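Transcriptional activator PlcR protein (Bacillus thuringiensis, PDB 3U3W) activates transcription of virulence genes, probably by direct DNA binding, in response to the quorum-sensing signal peptide PapR. Local coordinates at residues Lys127-Asp130 / Tyr131-Ile135; Asp176-Glu179 / Gln180-Lys183; Asp195-Val198 / Arg199-Ala203. All coordinates share one frame; numbering follows the deposited sequence. Where two conformers were deposited one is given.

How the contacts relate
Following the chain from the N terminus, contact 1 lies at a corner: residues 127-130 leave helix 109-125 and lead straight into helix 131-143. Contacts 2 and 3 close no loop; each is a run of successive turns, the first within helix 171-187, the second within helix 192-208. The three come in series; none nests in or crosses another. Contact 1 stands apart, its centre about 22 Å from each of the other two centres. Contacts 2 and 3 touch, joining two consecutive helices: Phe178 CZ packs 3.5 Å from Asn201 CB, and Leu182 CD2 lies 3.7 Å from Val198 CG1. All three belong to the helical C-terminal region.

Contact 1 of 3, residues Lys127-Asp130 / Tyr131-Ile135; sequences KKVD and YEYCI
Asp130 caps helix 131-143 by accepting from Tyr133 and Glu132, and most of this local contact is its grip on the first turn through both side chain and backbone. The side-chain bonds come first. OD1 takes the amide of Tyr133 at 3.0 Å, from Tyr133 N to Asp130 OD1, with the donor standing 45° out of the carboxylate plane. The same oxygen lies 2.8 Å from Glu132 N, but that bond is bent and weak. What turns the carboxylate back over the helix start is the first torsion of Asp130: CG sits between the backbone N and the carbonyl carbon (chi1 73°).

The backbone adds the opening helical bond, nearly straight, with Cys134 N 3.1 Å from Asp130 O. A second, weak bond reaches that carbonyl from Tyr133 N, so this amide is shared between the carbonyl O and OD1 of Asp130.

Apolar contact is slighter. The Val129 side chain faces Tyr133 just ahead of the cap, though their closest approach is too short to be reliable. Tyr131 points away from the loop at its CB, which still lies 3.7 Å from Asp130 C; CB of Glu132 lies over the ring centre, 4.1 Å above the plane. Tyr131 and Cys134 also pack on Tyr124 of helix 109-125 and Ile164 of helix 153-167, and Tyr131 OH bonds to Tyr170 OH.

Upstream, Lys127 has positive phi and ends the preceding helix in a Schellman motif. One helix is therefore terminated and the next started within four residues, and the capping carboxylate, accepting from first-turn amides, would probably be stabilised as an anion by the helix dipole.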
loop_
_atom_site.group_PDB
_atom_site.type_symbol
_atom_site.label_atom_id
_atom_site.label_comp_id
_atom_site.label_asym_id
_atom_site.label_seq_id
_atom_site.Cartn_x
_atom_site.Cartn_y
_atom_site.Cartn_z
ATOM N N LYS A 127 28.724 -8.176 -11.120
ATOM C CA LYS A 127 29.604 -8.712 -12.155
ATOM C C LYS A 127 30.297 -10.009 -11.726
ATOM O O LYS A 127 31.373 -10.341 -12.206
ATOM C CB LYS A 127 30.621 -7.648 -12.582
ATOM C CG LYS A 127 29.951 -6.403 -13.176
ATOM C CD LYS A 127 30.955 -5.338 -13.593
ATOM C CE LYS A 127 30.264 -4.028 -13.976
ATOM N NZ LYS A 127 29.407 -4.141 -15.193
ATOM N N LYS A 128 29.662 -10.736 -10.817
ATOM C CA LYS A 128 30.125 -12.047 -10.405
ATOM C C LYS A 128 29.618 -13.120 -11.367
ATOM O O LYS A 128 30.148 -14.237 -11.436
ATOM C CB LYS A 128 29.650 -12.346 -8.984
ATOM C CG LYS A 128 30.279 -11.444 -7.911
ATOM C CD LYS A 128 29.682 -11.717 -6.522
ATOM C CE LYS A 128 30.676 -11.416 -5.403
ATOM N NZ LYS A 128 31.309 -10.069 -5.552
ATOM N N VAL A 129 28.578 -12.780 -12.117
ATOM C CA VAL A 129 28.051 -13.692 -13.118
ATOM C C VAL A 129 27.619 -12.890 -14.330
ATOM O O VAL A 129 27.314 -11.705 -14.220
ATOM C CB VAL A 129 26.913 -14.569 -12.558
ATOM C CG1 VAL A 129 26.122 -15.149 -13.680
ATOM C CG2 VAL A 129 27.490 -15.703 -11.678
ATOM N N ASP A 130 27.631 -13.519 -15.499
ATOM C CA ASP A 130 27.378 -12.781 -16.726
ATOM C C ASP A 130 25.884 -12.705 -17.001
ATOM O O ASP A 130 25.112 -13.541 -16.525
ATOM C CB ASP A 130 28.174 -13.363 -17.922
ATOM C CG ASP A 130 27.620 -14.677 -18.423
ATOM O OD1 ASP A 130 26.485 -14.690 -18.928
ATOM O OD2 ASP A 130 28.320 -15.705 -18.343
ATOM N N TYR A 131 25.489 -11.698 -17.774
ATOM C CA TYR A 131 24.079 -11.405 -18.009
ATOM C C TYR A 131 23.303 -12.616 -18.511
ATOM O O TYR A 131 22.129 -12.783 -18.181
ATOM C CB TYR A 131 23.919 -10.245 -18.990
ATOM C CG TYR A 131 24.017 -10.640 -20.455
ATOM C CD1 TYR A 131 22.893 -11.062 -21.159
ATOM C CD2 TYR A 131 25.227 -10.577 -21.132
ATOM C CE1 TYR A 131 22.970 -11.414 -22.497
ATOM C CE2 TYR A 131 25.321 -10.937 -22.469
ATOM C CZ TYR A 131 24.190 -11.357 -23.145
ATOM O OH TYR A 131 24.286 -11.710 -24.476
ATOM N N GLU A 132 23.959 -13.466 -19.292
ATOM C CA GLU A 132 23.279 -14.604 -19.917
ATOM C C GLU A 132 22.952 -15.693 -18.912
ATOM O O GLU A 132 21.902 -16.331 -18.987
ATOM C CB GLU A 132 24.116 -15.172 -21.065
ATOM C CG GLU A 132 23.573 -16.461 -21.681
ATOM C CD GLU A 132 24.261 -16.805 -23.011
ATOM O OE1 GLU A 132 24.471 -15.880 -23.840
ATOM O OE2 GLU A 132 24.599 -17.995 -23.223
ATOM N N TYR A 133 23.855 -15.889 -17.956
ATOM C CA TYR A 133 23.661 -16.917 -16.956
ATOM C C TYR A 133 22.594 -16.461 -15.955
ATOM O O TYR A 133 21.720 -17.233 -15.551
ATOM C CB TYR A 133 24.990 -17.225 -16.269
ATOM C CG TYR A 133 24.888 -18.208 -15.130
ATOM C CD1 TYR A 133 24.987 -19.579 -15.352
ATOM C CD2 TYR A 133 24.700 -17.764 -13.828
ATOM C CE1 TYR A 133 24.905 -20.477 -14.297
ATOM C CE2 TYR A 133 24.630 -18.642 -12.776
ATOM C CZ TYR A 133 24.726 -19.997 -13.012
ATOM O OH TYR A 133 24.636 -20.868 -11.954
ATOM N N CYS A 134 22.656 -15.191 -15.576
ATOM C CA CYS A 134 21.616 -14.607 -14.739
ATOM C C CYS A 134 20.208 -14.829 -15.326
ATOM O O CYS A 134 19.308 -15.327 -14.650
ATOM C CB CYS A 134 21.893 -13.120 -14.528
ATOM S SG CYS A 134 20.838 -12.359 -13.305
ATOM N N ILE A 135 20.028 -14.475 -16.592
ATOM C CA ILE A 135 18.742 -14.642 -17.257
ATOM C C ILE A 135 18.259 -16.091 -17.239
ATOM O O ILE A 135 17.081 -16.364 -16.952
ATOM C CB ILE A 135 18.793 -14.145 -18.713
ATOM C CG1 ILE A 135 18.831 -12.619 -18.739
ATOM C CG2 ILE A 135 17.613 -14.678 -19.507
ATOM C CD1 ILE A 135 19.054 -12.051 -20.104
#

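Contact 2 of 3, residues Asp176-Glu179 / Gln180-Lys183; sequences DLFE and QILK
This is a contact between successive turns of a single helix, 171-187, where Leu177, Phe178 and Gln180 meet side chains and backbone three and four residues away, midway along the helix. Four backbone bonds join the turns. Gln180 N reaches Asp176 O, Ile181 N reaches Leu177 O at 3.0 Å, Lys183 N reaches Glu179 O, and Leu182 N meets Phe178 O at 3.0 Å, the straightest of the four at 172°.

Side chains fill in around these bonds on the buried side. Ile181 carries most of this packing: its CG1 lies against the backbone, 3.3 Å from Leu177 O, and its CD1 comes within 4.2 Å of Leu177 CG. The same methyl approaches the Phe178 ring obliquely, 4.4 Å from CD1 of Phe178 to CD1 of Ile181. It gets there because CG1 is anti to the carbonyl carbon (chi1 -63°) and the chain runs on extended, back toward the preceding turn.

On the solvent side the contact is looser. Gln180 reaches back past Asp176 O and crosses Leu177 at a slant, with its amide NE2 4.2 Å from Leu177 CD1, a van der Waals approach. Glu179 and Lys183 are exposed, and the end of the lysine leads away from the preceding turn.

The two buried side chains, Phe178 and Ile181, serve two neighbours. Phe178 lies on Asn159, Ala162 and Asn163 of helix 153-167, while Ile181 rests on Phe194 and Val198 of helix 192-208. A helix packed between its predecessor and its successor in sequence is characteristic of the tetratricopeptide-type helical solenoid.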
loop_
_atom_site.group_PDB
_atom_site.type_symbol
_atom_site.label_atom_id
_atom_site.label_comp_id
_atom_site.label_asym_id
_atom_site.label_seq_id
_atom_site.Cartn_x
_atom_site.Cartn_y
_atom_site.Cartn_z
ATOM N N ASP A 176 9.675 -5.917 -25.650
ATOM C CA ASP A 176 8.569 -6.855 -25.787
ATOM C C ASP A 176 8.200 -7.515 -24.457
ATOM O O ASP A 176 7.034 -7.810 -24.220
ATOM C CB ASP A 176 8.866 -7.908 -26.870
ATOM C CG ASP A 176 8.610 -7.391 -28.295
ATOM O OD1 ASP A 176 7.664 -6.589 -28.505
ATOM O OD2 ASP A 176 9.356 -7.800 -29.213
ATOM N N LEU A 177 9.186 -7.741 -23.589
ATOM C CA LEU A 177 8.930 -8.330 -22.282
ATOM C C LEU A 177 8.247 -7.322 -21.344
ATOM O O LEU A 177 7.325 -7.674 -20.607
ATOM C CB LEU A 177 10.201 -8.925 -21.666
ATOM C CG LEU A 177 9.979 -9.616 -20.310
ATOM C CD1 LEU A 177 8.680 -10.441 -20.266
ATOM C CD2 LEU A 177 11.173 -10.482 -19.885
ATOM N N PHE A 178 8.673 -6.065 -21.399
ATOM C CA PHE A 178 7.988 -5.007 -20.663
ATOM C C PHE A 178 6.513 -4.910 -21.051
ATOM O O PHE A 178 5.629 -4.860 -20.180
ATOM C CB PHE A 178 8.683 -3.659 -20.868
ATOM C CG PHE A 178 9.987 -3.557 -20.146
ATOM C CD1 PHE A 178 10.067 -3.884 -18.786
ATOM C CD2 PHE A 178 11.139 -3.167 -20.809
ATOM C CE1 PHE A 178 11.276 -3.822 -18.102
ATOM C CE2 PHE A 178 12.349 -3.095 -20.131
ATOM C CZ PHE A 178 12.412 -3.424 -18.767
ATOM N N GLU A 179 6.241 -4.889 -22.355
ATOM C CA GLU A 179 4.864 -4.853 -22.824
ATOM C C GLU A 179 4.069 -6.057 -22.316
ATOM O O GLU A 179 2.919 -5.905 -21.939
ATOM C CB GLU A 179 4.796 -4.763 -24.345
ATOM C CG GLU A 179 5.364 -3.474 -24.918
ATOM C CD GLU A 179 5.233 -3.423 -26.431
ATOM O OE1 GLU A 179 4.901 -4.468 -27.028
ATOM O OE2 GLU A 179 5.445 -2.340 -27.020
ATOM N N GLN A 180 4.667 -7.244 -22.292
ATOM C CA GLN A 180 3.954 -8.412 -21.761
ATOM C C GLN A 180 3.612 -8.252 -20.286
ATOM O O GLN A 180 2.543 -8.680 -19.859
ATOM C CB GLN A 180 4.765 -9.693 -21.908
ATOM C CG GLN A 180 4.648 -10.438 -23.211
ATOM C CD GLN A 180 5.687 -11.552 -23.285
ATOM O OE1 GLN A 180 6.540 -11.562 -24.179
ATOM N NE2 GLN A 180 5.642 -12.478 -22.317
ATOM N N ILE A 181 4.532 -7.675 -19.508
ATOM C CA ILE A 181 4.301 -7.451 -18.072
ATOM C C ILE A 181 3.149 -6.477 -17.821
ATOM O O ILE A 181 2.259 -6.748 -17.010
ATOM C CB ILE A 181 5.582 -6.972 -17.316
ATOM C CG1 ILE A 181 6.671 -8.041 -17.375
ATOM C CG2 ILE A 181 5.260 -6.628 -15.856
ATOM C CD1 ILE A 181 8.077 -7.508 -17.209
ATOM N N LEU A 182 3.153 -5.347 -18.520
ATOM C CA LEU A 182 2.061 -4.375 -18.401
ATOM C C LEU A 182 0.709 -4.990 -18.736
ATOM O O LEU A 182 -0.302 -4.633 -18.132
ATOM C CB LEU A 182 2.318 -3.147 -19.276
ATOM C CG LEU A 182 3.560 -2.366 -18.824
ATOM C CD1 LEU A 182 3.964 -1.295 -19.828
ATOM C CD2 LEU A 182 3.349 -1.774 -17.426
ATOM N N LYS A 183 0.710 -5.921 -19.691
ATOM C CA LYS A 183 -0.492 -6.632 -20.121
ATOM C C LYS A 183 -0.990 -7.611 -19.054
ATOM O O LYS A 183 -2.178 -7.648 -18.739
ATOM C CB LYS A 183 -0.221 -7.361 -21.446
ATOM C CG LYS A 183 -1.430 -8.063 -22.058
ATOM C CD LYS A 183 -1.122 -8.588 -23.462
ATOM C CE LYS A 183 -2.388 -9.082 -24.176
ATOM N NZ LYS A 183 -3.150 -10.113 -23.404
#

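Contact 3 of 3, residues Asp195-Val198 / Arg199-Ala203; sequences DVKV and RYNHA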
loop_
_atom_site.group_PDB
_atom_site.type_symbol
_atom_site.label_atom_id
_atom_site.label_comp_id
_atom_site.label_asym_id
_atom_site.label_seq_id
_atom_site.Cartn_x
_atom_site.Cartn_y
_atom_site.Cartn_z
ATOM N N ASP A 195 3.529 -1.129 -11.513
ATOM C CA ASP A 195 3.185 -0.530 -12.795
ATOM C C ASP A 195 4.103 0.660 -13.089
ATOM O O ASP A 195 4.611 0.805 -14.204
ATOM C CB ASP A 195 1.724 -0.058 -12.738
ATOM C CG ASP A 195 1.073 0.090 -14.117
ATOM O OD1 ASP A 195 0.242 -0.778 -14.469
ATOM O OD2 ASP A 195 1.358 1.078 -14.836
ATOM N N VAL A 196 4.310 1.515 -12.088
ATOM C CA VAL A 196 5.140 2.691 -12.276
ATOM C C VAL A 196 6.577 2.268 -12.548
ATOM O O VAL A 196 7.271 2.856 -13.381
ATOM C CB VAL A 196 5.114 3.630 -11.040
ATOM C CG1 VAL A 196 6.226 4.648 -11.112
ATOM C CG2 VAL A 196 3.776 4.323 -10.921
ATOM N N LYS A 197 7.025 1.248 -11.829
ATOM C CA LYS A 197 8.380 0.799 -11.965
ATOM C C LYS A 197 8.617 0.194 -13.367
ATOM O O LYS A 197 9.618 0.503 -14.019
ATOM C CB LYS A 197 8.709 -0.216 -10.872
ATOM C CG LYS A 197 10.051 -0.878 -11.094
ATOM C CD LYS A 197 10.260 -2.067 -10.179
ATOM C CE LYS A 197 10.550 -1.625 -8.758
ATOM N NZ LYS A 197 10.856 -2.789 -7.892
ATOM N N VAL A 198 7.704 -0.672 -13.809
ATOM C CA VAL A 198 7.797 -1.268 -15.144
ATOM C C VAL A 198 7.775 -0.203 -16.233
ATOM O O VAL A 198 8.561 -0.270 -17.174
ATOM C CB VAL A 198 6.661 -2.287 -15.445
ATOM C CG1 VAL A 198 6.838 -2.873 -16.851
ATOM C CG2 VAL A 198 6.636 -3.389 -14.414
ATOM N N ARG A 199 6.881 0.779 -16.123
ATOM C CA ARG A 199 6.853 1.846 -17.129
ATOM C C ARG A 199 8.160 2.624 -17.176
ATOM O O ARG A 199 8.604 3.064 -18.244
ATOM C CB ARG A 199 5.672 2.792 -16.942
ATOM C CG ARG A 199 4.342 2.135 -17.205
ATOM C CD ARG A 199 3.201 3.145 -17.255
ATOM N NE ARG A 199 1.937 2.432 -17.425
ATOM C CZ ARG A 199 1.427 2.072 -18.600
ATOM N NH1 ARG A 199 2.055 2.379 -19.741
ATOM N NH2 ARG A 199 0.283 1.403 -18.636
ATOM N N TYR A 200 8.797 2.767 -16.020
ATOM C CA TYR A 200 10.058 3.489 -15.961
ATOM C C TYR A 200 11.170 2.747 -16.692
ATOM O O TYR A 200 11.953 3.361 -17.425
ATOM C CB TYR A 200 10.468 3.720 -14.525
ATOM C CG TYR A 200 11.839 4.327 -14.366
ATOM C CD1 TYR A 200 12.064 5.669 -14.651
ATOM C CD2 TYR A 200 12.904 3.563 -13.914
ATOM C CE1 TYR A 200 13.309 6.230 -14.493
ATOM C CE2 TYR A 200 14.163 4.116 -13.740
ATOM C CZ TYR A 200 14.360 5.447 -14.027
ATOM O OH TYR A 200 15.607 5.999 -13.842
ATOM N N ASN A 201 11.242 1.436 -16.467
ATOM C CA ASN A 201 12.292 0.609 -17.049
ATOM C C ASN A 201 12.044 0.546 -18.539
ATOM O O ASN A 201 12.955 0.723 -19.336
ATOM C CB ASN A 201 12.286 -0.799 -16.439
ATOM C CG ASN A 201 12.788 -0.834 -14.991
ATOM O OD1 ASN A 201 13.640 -0.029 -14.586
ATOM N ND2 ASN A 201 12.265 -1.787 -14.206
ATOM N N HIS A 202 10.785 0.317 -18.894
ATOM C CA HIS A 202 10.311 0.357 -20.272
ATOM C C HIS A 202 10.698 1.677 -20.944
ATOM O O HIS A 202 11.201 1.675 -22.069
ATOM C CB HIS A 202 8.791 0.171 -20.293
ATOM C CG HIS A 202 8.221 -0.011 -21.660
ATOM N ND1 HIS A 202 6.864 0.002 -21.908
ATOM C CD2 HIS A 202 8.820 -0.225 -22.854
ATOM C CE1 HIS A 202 6.654 -0.180 -23.200
ATOM N NE2 HIS A 202 7.824 -0.325 -23.797
ATOM N N ALA A 203 10.479 2.796 -20.250
ATOM C CA ALA A 203 10.835 4.105 -20.798
ATOM C C ALA A 203 12.325 4.188 -21.069
ATOM O O ALA A 203 12.726 4.705 -22.103
ATOM C CB ALA A 203 10.416 5.212 -19.884
#
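Asp195 and Arg199 lie side by side, one turn apart on helix 192-208, and form the more open, partly exposed side of this local contact; Val196, Val198, Tyr200, Asn201 and His202 make up its buried part. On the open side, Arg199 NE donates to Asp195 OD2 at 3.0 Å, a salt bridge met nearly along the C-O axis of the carboxylate. The acceptor sits near the guanidinium edge, 19° out of its plane, and the two flat groups are turned 36° apart. An extended run from CG to NE brings the guanidinium alongside the aspartate, with Arg199 CG passing 3.3 Å from Asp195 O. NE makes this bridge, while NH1 bonds to Gln218 OE1 of helix 212-228, so the guanidinium has a second partner and stays fixed despite its openness.

In the packed part the backbone draws the turns together. Tyr200 N bonds to Val196 O, Asn201 N to Lys197 O, and His202 N to Val198 O at 2.9 Å. CB of His202 lies close to the same carbonyl, 3.2 Å from Val198 O. Lys197, partly exposed, borders this part beside the bound PapR peptide. It runs alongside Asn201, with Lys197 CG 3.9 Å from Asn201 ND2, and both polar ends serve the peptide: Lys197 NZ makes a salt bridge with the backbone of the peptide, while Asn201 ND2 donates to that backbone and to Asn159 OD1. Tyr200 packs on an acidic side chain of the peptide, so these three residues form part of the site that reads the signal.

The helix is wedged between others. Asp195 meets Leu185 of helix 171-187, Val196 meets Ile225 of helix 212-228, and Tyr200 reaches Leu238 of helix 235-248.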